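Glutathione-independent glyoxalase DJ-1 (PDB 4QYT) converts methylglyoxal to D-lactate in one step without glutathione, and takes part in protection against reactive oxygen species. Local coordinates at residues A22-F27 / I32-V37; A57-K62 / K72-A77. All coordinates share one frame; numbering follows the deposited sequence.

Interaction 1 of 2, residues A22-F27 / I32-V37; sequences APWGIF and IPIDSV. With EDO (1,2-ethanediol), chain E.
I34 wedges its side chain between W24 and F27 where helix 17-29 packs on strand 34-39, the second half of a beta-alpha-beta crossover that begins at strand 7-12 in this DJ-1/PfpI fold. The axes of 22-27 and 34-37 run nearly antiparallel, at 156°, and come within 9.5 Å, and 363 Å² is buried between the two segments. The two branches of I34 divide the work. CG2 sits over one face of the W24 indole, 4.2 Å from the centroid of the six-membered ring, as a CH-pi contact. CG1 carries CD1 onward into the hollow beside F27, where CD1 lies 4.0 Å from F27 CB. With chi1 at -179° the indole of W24 swings out from the helix and across the strand, bringing its rim to the backbone at D35 and S36, with CZ3 3.7 Å from S36 N. The pyrrole N-H is used across the dimer interface, where NE1 bonds to R51 O of the second subunit. Replacing W24 by alanine would take away the surface that I34 CG2 rests on and is likely to cost R51 O of the second subunit this donor. About one helical turn after W24, the F27 ring is met obliquely by I32 CG2, 3.8 Å from CD1, while F27 packs on I76 and I78 of strand 76-79. I32 N, leading into the strand, gives a hydrogen bond back to F27 O of the helix, 3.1 Å long and nearly straight at 168°. An ethanediol, probably from the crystallisation liquor, lies on the indole face opposite I34; its C2 is 3.4 Å from W24 CH2, and its O2 shares a 2.6 Å hydrogen bond with S36 OG.

Interaction 2 of 2, residues A57-K62 / K72-A77; sequences ANRSYK and KQYDIA
R59 NH1 reaches across to both Q73 and Y74, giving one hydrogen bond to Q73 OE1 at 2.8 Å and another to Y74 OH at 3.0 Å. Both acceptors lie at the guanidinium edge, close to its plane, although the amide and phenol ring are turned 44° and 47° from that plane. R59 and Y74 come from opposite directions, and the bend at chi3 of R59 (67°) turns the guanidinium toward Q73 and Y74; CD lies 3.4 Å from Y74 OH. A water bridges R59 and Q73 a second time, accepting from R59 NH2 at 2.9 Å and from Q73 NE2 at 3.0 Å. Farther out, E63 holds the guanidinium by a salt bridge at NE, D69 takes a hydrogen bond from Q73 NE2, and Y74 OH is also bonded to D35. E63, and less directly D35 beyond the phenol, are likely to offset the arginine's charge. F70 meets the Y74 ring obliquely. The contact thus ties strand 59-60, outermost in the main sheet within this chain and backbone-bonded to strand 34-39, to Q73 and Y74, where the chain passes from helix 67-73 toward strand 76-79.

How the interactions relate
Strand 34-39 joins the two contacts: interaction 1 packs helix 17-29 against it, while interaction 2 begins on its neighbour in the sheet, strand 59-60. Their centres are 11 Å apart, and D35 and S36 bridge the gap. D35 OD2 lies 2.6 Å from Y74 OH, a probable hydrogen bond that brings the polar cluster of interaction 2 up to the strand. S36 OG probably accepts from N58 N at 2.8 Å, and W24 CH2 packs 3.4 Å from N58 OD1. Of the two, interaction 1 is nearer the inferred active site, the P23 side chain being about 6 Å from that of E19; interaction 2 lies away from it.

Interaction 1 of 2, residues A22-F27 / I32-V37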
loop_
_atom_site.group_PDB
_atom_site.type_symbol
_atom_site.label_atom_id
_atom_site.label_comp_id
_atom_site.label_asym_id
_atom_site.label_seq_id
_atom_site.Cartn_x
_atom_site.Cartn_y
_atom_site.Cartn_z
ATOM N N ALA A 22 3.248 2.445 -1.030
ATOM C CA ALA A 22 3.095 3.289 -2.207
ATOM C C ALA A 22 4.444 3.819 -2.733
ATOM O O ALA A 22 4.788 3.541 -3.893
ATOM C CB ALA A 22 2.084 4.402 -1.942
ATOM N N PRO A 23 5.231 4.565 -1.932
ATOM C CA PRO A 23 6.540 4.980 -2.437
ATOM C C PRO A 23 7.398 3.787 -2.814
ATOM O O PRO A 23 8.158 3.859 -3.780
ATOM C CB PRO A 23 7.111 5.834 -1.300
ATOM C CG PRO A 23 6.346 5.426 -0.059
ATOM C CD PRO A 23 4.976 5.104 -0.583
ATOM N N TRP A 24 7.352 2.710 -2.036
ATOM C CA TRP A 24 8.146 1.511 -2.357
ATOM C C TRP A 24 7.856 1.034 -3.779
ATOM O O TRP A 24 8.749 0.863 -4.614
ATOM C CB TRP A 24 7.828 0.384 -1.366
ATOM C CG TRP A 24 8.619 -0.853 -1.610
ATOM C CD1 TRP A 24 8.212 -1.909 -2.364
ATOM C CD2 TRP A 24 9.948 -1.130 -1.208
ATOM N NE1 TRP A 24 9.201 -2.826 -2.454
ATOM C CE2 TRP A 24 10.276 -2.396 -1.736
ATOM C CE3 TRP A 24 10.896 -0.457 -0.429
ATOM C CZ2 TRP A 24 11.508 -3.003 -1.507
ATOM C CZ3 TRP A 24 12.127 -1.071 -0.230
ATOM C CH2 TRP A 24 12.395 -2.322 -0.757
ATOM N N GLY A 25 6.575 0.826 -4.069
ATOM C CA GLY A 25 6.185 0.288 -5.349
ATOM C C GLY A 25 6.427 1.242 -6.501
ATOM O O GLY A 25 6.704 0.806 -7.625
ATOM N N ILE A 26 6.299 2.525 -6.233
ATOM C CA ILE A 26 6.527 3.550 -7.283
ATOM C C ILE A 26 7.999 3.606 -7.660
ATOM O O ILE A 26 8.340 3.587 -8.845
ATOM C CB ILE A 26 5.942 4.894 -6.825
ATOM C CG1 ILE A 26 4.407 4.818 -6.834
ATOM C CG2 ILE A 26 6.417 6.053 -7.707
ATOM C CD1 ILE A 26 3.722 5.935 -6.074
ATOM N N PHE A 27 8.894 3.666 -6.668
ATOM C CA PHE A 27 10.326 3.694 -6.989
ATOM C C PHE A 27 10.800 2.388 -7.597
ATOM O O PHE A 27 11.634 2.424 -8.520
ATOM C CB PHE A 27 11.152 4.116 -5.774
ATOM C CG PHE A 27 11.140 5.587 -5.534
ATOM C CD1 PHE A 27 11.891 6.409 -6.358
ATOM C CD2 PHE A 27 10.382 6.184 -4.568
ATOM C CE1 PHE A 27 11.859 7.782 -6.223
ATOM C CE2 PHE A 27 10.366 7.569 -4.429
ATOM C CZ PHE A 27 11.091 8.381 -5.306
ATOM N N ILE A 32 14.492 2.691 -9.733
ATOM C CA ILE A 32 15.351 3.487 -8.883
ATOM C C ILE A 32 15.655 2.705 -7.633
ATOM O O ILE A 32 14.715 2.292 -6.932
ATOM C CB ILE A 32 14.695 4.833 -8.567
ATOM C CG1 ILE A 32 14.599 5.687 -9.839
ATOM C CG2 ILE A 32 15.423 5.554 -7.452
ATOM C CD1 ILE A 32 13.828 6.979 -9.708
ATOM N N PRO A 33 16.933 2.433 -7.334
ATOM C CA PRO A 33 17.258 1.665 -6.130
ATOM C C PRO A 33 16.623 2.217 -4.866
ATOM O O PRO A 33 16.684 3.429 -4.637
ATOM C CB PRO A 33 18.782 1.727 -6.070
ATOM C CG PRO A 33 19.198 1.936 -7.474
ATOM C CD PRO A 33 18.153 2.794 -8.091
ATOM N N ILE A 34 16.085 1.317 -4.047
ATOM C CA ILE A 34 15.428 1.688 -2.801
ATOM C C ILE A 34 15.666 0.602 -1.775
ATOM O O ILE A 34 15.498 -0.584 -2.087
ATOM C CB ILE A 34 13.921 1.998 -3.011
ATOM C CG1 ILE A 34 13.272 2.495 -1.730
ATOM C CG2 ILE A 34 13.153 0.826 -3.620
ATOM C CD1 ILE A 34 11.929 3.154 -1.961
ATOM N N ASP A 35 16.046 1.031 -0.566
ATOM C CA ASP A 35 16.195 0.144 0.579
ATOM C C ASP A 35 15.187 0.552 1.645
ATOM O O ASP A 35 15.002 1.742 1.865
ATOM C CB ASP A 35 17.582 0.272 1.245
ATOM C CG ASP A 35 18.748 -0.245 0.433
ATOM O OD1 ASP A 35 18.552 -1.162 -0.388
ATOM O OD2 ASP A 35 19.861 0.249 0.672
ATOM N N SER A 36 14.661 -0.426 2.373
ATOM C CA SER A 36 13.975 -0.141 3.623
ATOM C C SER A 36 14.983 -0.232 4.745
ATOM O O SER A 36 15.796 -1.160 4.806
ATOM C CB SER A 36 12.803 -1.093 3.845
ATOM O OG SER A 36 13.239 -2.443 3.795
ATOM N N VAL A 37 14.950 0.782 5.610
ATOM C CA VAL A 37 15.923 0.933 6.699
ATOM C C VAL A 37 15.172 1.032 8.009
ATOM O O VAL A 37 14.448 2.009 8.260
ATOM C CB VAL A 37 16.841 2.148 6.461
ATOM C CG1 VAL A 37 17.789 2.316 7.624
ATOM C CG2 VAL A 37 17.613 2.025 5.135
HETATM C C1 EDO E . 12.014 -5.864 2.099
HETATM O O1 EDO E . 11.069 -6.716 2.648
HETATM C C2 EDO E . 11.658 -4.387 1.821
HETATM O O2 EDO E . 11.238 -3.838 2.992
#

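Interaction 2 of 2, residues A57-K62 / K72-A77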
loop_
_atom_site.group_PDB
_atom_site.type_symbol
_atom_site.label_atom_id
_atom_site.label_comp_id
_atom_site.label_asym_id
_atom_site.label_seq_id
_atom_site.Cartn_x
_atom_site.Cartn_y
_atom_site.Cartn_z
ATOM N N ALA A 57 12.725 -5.784 6.892
ATOM C CA ALA A 57 13.382 -4.647 6.285
ATOM C C ALA A 57 14.677 -5.113 5.650
ATOM O O ALA A 57 15.306 -6.070 6.096
ATOM C CB ALA A 57 13.643 -3.580 7.304
ATOM N N ASN A 58 15.150 -4.364 4.658
ATOM C CA ASN A 58 16.429 -4.702 4.033
ATOM C C ASN A 58 17.636 -4.494 4.929
ATOM O O ASN A 58 18.616 -5.223 4.830
ATOM C CB ASN A 58 16.652 -3.829 2.783
ATOM C CG ASN A 58 15.650 -4.025 1.684
ATOM O OD1 ASN A 58 15.112 -3.074 1.175
ATOM N ND2 ASN A 58 15.354 -5.263 1.346
ATOM N N ARG A 59 17.585 -3.427 5.718
ATOM C CA ARG A 59 18.694 -2.963 6.547
ATOM C C ARG A 59 18.179 -2.536 7.905
ATOM O O ARG A 59 17.022 -2.141 8.038
ATOM C CB ARG A 59 19.436 -1.788 5.905
ATOM C CG ARG A 59 19.894 -2.035 4.484
ATOM C CD ARG A 59 20.796 -0.913 3.993
ATOM N NE ARG A 59 22.056 -0.903 4.722
ATOM C CZ ARG A 59 23.044 -0.060 4.520
ATOM N NH1 ARG A 59 22.856 1.022 3.813
ATOM N NH2 ARG A 59 24.221 -0.311 5.065
ATOM N N SER A 60 19.082 -2.544 8.884
ATOM C CA SER A 60 18.924 -1.779 10.098
ATOM C C SER A 60 19.705 -0.480 9.987
ATOM O O SER A 60 20.815 -0.463 9.476
ATOM C CB SER A 60 19.465 -2.568 11.286
ATOM O OG SER A 60 19.556 -1.727 12.421
ATOM N N TYR A 61 19.179 0.599 10.561
ATOM C CA TYR A 61 19.906 1.856 10.577
ATOM C C TYR A 61 21.235 1.733 11.313
ATOM O O TYR A 61 22.140 2.527 11.075
ATOM C CB TYR A 61 19.098 3.014 11.137
ATOM C CG TYR A 61 19.049 3.143 12.630
ATOM C CD1 TYR A 61 18.522 2.176 13.448
ATOM C CD2 TYR A 61 19.471 4.307 13.243
ATOM C CE1 TYR A 61 18.423 2.342 14.814
ATOM C CE2 TYR A 61 19.364 4.492 14.609
ATOM C CZ TYR A 61 18.868 3.486 15.400
ATOM O OH TYR A 61 18.749 3.665 16.770
ATOM N N LYS A 62 21.365 0.743 12.192
ATOM C CA LYS A 62 22.595 0.563 12.942
ATOM C C LYS A 62 23.770 0.186 12.060
ATOM O O LYS A 62 24.927 0.269 12.467
ATOM C CB LYS A 62 22.399 -0.450 14.057
ATOM C CG LYS A 62 21.367 -0.026 15.093
ATOM C CD LYS A 62 21.242 -0.940 16.297
ATOM C CE LYS A 62 20.071 -0.482 17.168
ATOM N NZ LYS A 62 19.640 -1.465 18.187
ATOM N N LYS A 72 26.196 9.857 2.041
ATOM C CA LYS A 72 27.038 9.273 1.003
ATOM C C LYS A 72 26.370 8.103 0.283
ATOM O O LYS A 72 26.798 7.730 -0.800
ATOM C CB LYS A 72 28.346 8.760 1.591
ATOM C CG LYS A 72 29.260 9.852 2.103
ATOM C CD LYS A 72 30.483 9.300 2.813
ATOM C CE LYS A 72 31.373 10.372 3.416
ATOM N NZ LYS A 72 32.504 9.725 4.141
ATOM N N GLN A 73 25.344 7.528 0.871
ATOM C CA GLN A 73 24.666 6.344 0.348
ATOM C C GLN A 73 23.322 6.631 -0.300
ATOM O O GLN A 73 22.919 5.878 -1.204
ATOM C CB GLN A 73 24.465 5.303 1.455
ATOM C CG GLN A 73 25.764 4.780 2.030
ATOM C CD GLN A 73 25.528 3.667 3.027
ATOM O OE1 GLN A 73 24.849 2.687 2.737
ATOM N NE2 GLN A 73 26.079 3.807 4.230
ATOM N N TYR A 74 22.602 7.632 0.173
ATOM C CA TYR A 74 21.214 7.870 -0.228
ATOM C C TYR A 74 21.026 9.309 -0.624
ATOM O O TYR A 74 21.661 10.217 -0.085
ATOM C CB TYR A 74 20.240 7.513 0.915
ATOM C CG TYR A 74 20.275 6.085 1.311
ATOM C CD1 TYR A 74 19.700 5.093 0.522
ATOM C CD2 TYR A 74 20.863 5.688 2.488
ATOM C CE1 TYR A 74 19.737 3.757 0.891
ATOM C CE2 TYR A 74 20.901 4.370 2.876
ATOM C CZ TYR A 74 20.359 3.384 2.051
ATOM O OH TYR A 74 20.415 2.067 2.463
ATOM N N ASP A 75 20.110 9.519 -1.569
ATOM C CA ASP A 75 19.718 10.847 -2.022
ATOM C C ASP A 75 18.340 11.281 -1.575
ATOM O O ASP A 75 18.035 12.480 -1.604
ATOM C CB ASP A 75 19.784 10.891 -3.570
ATOM C CG ASP A 75 21.097 10.409 -4.074
ATOM O OD1 ASP A 75 22.109 11.067 -3.741
ATOM O OD2 ASP A 75 21.153 9.294 -4.631
ATOM N N ILE A 76 17.474 10.320 -1.254
ATOM C CA ILE A 76 16.108 10.617 -0.830
ATOM C C ILE A 76 15.886 9.846 0.475
ATOM O O ILE A 76 16.207 8.672 0.562
ATOM C CB ILE A 76 15.065 10.198 -1.883
ATOM C CG1 ILE A 76 15.342 10.837 -3.242
ATOM C CG2 ILE A 76 13.649 10.509 -1.396
ATOM C CD1 ILE A 76 14.239 10.620 -4.256
ATOM N N ALA A 77 15.305 10.556 1.452
ATOM C CA ALA A 77 14.905 9.949 2.721
ATOM C C ALA A 77 13.408 10.088 2.870
ATOM O O ALA A 77 12.910 11.206 2.783
ATOM C CB ALA A 77 15.605 10.633 3.880
HETATM O O HOH W 1 26.441 1.365 5.903
#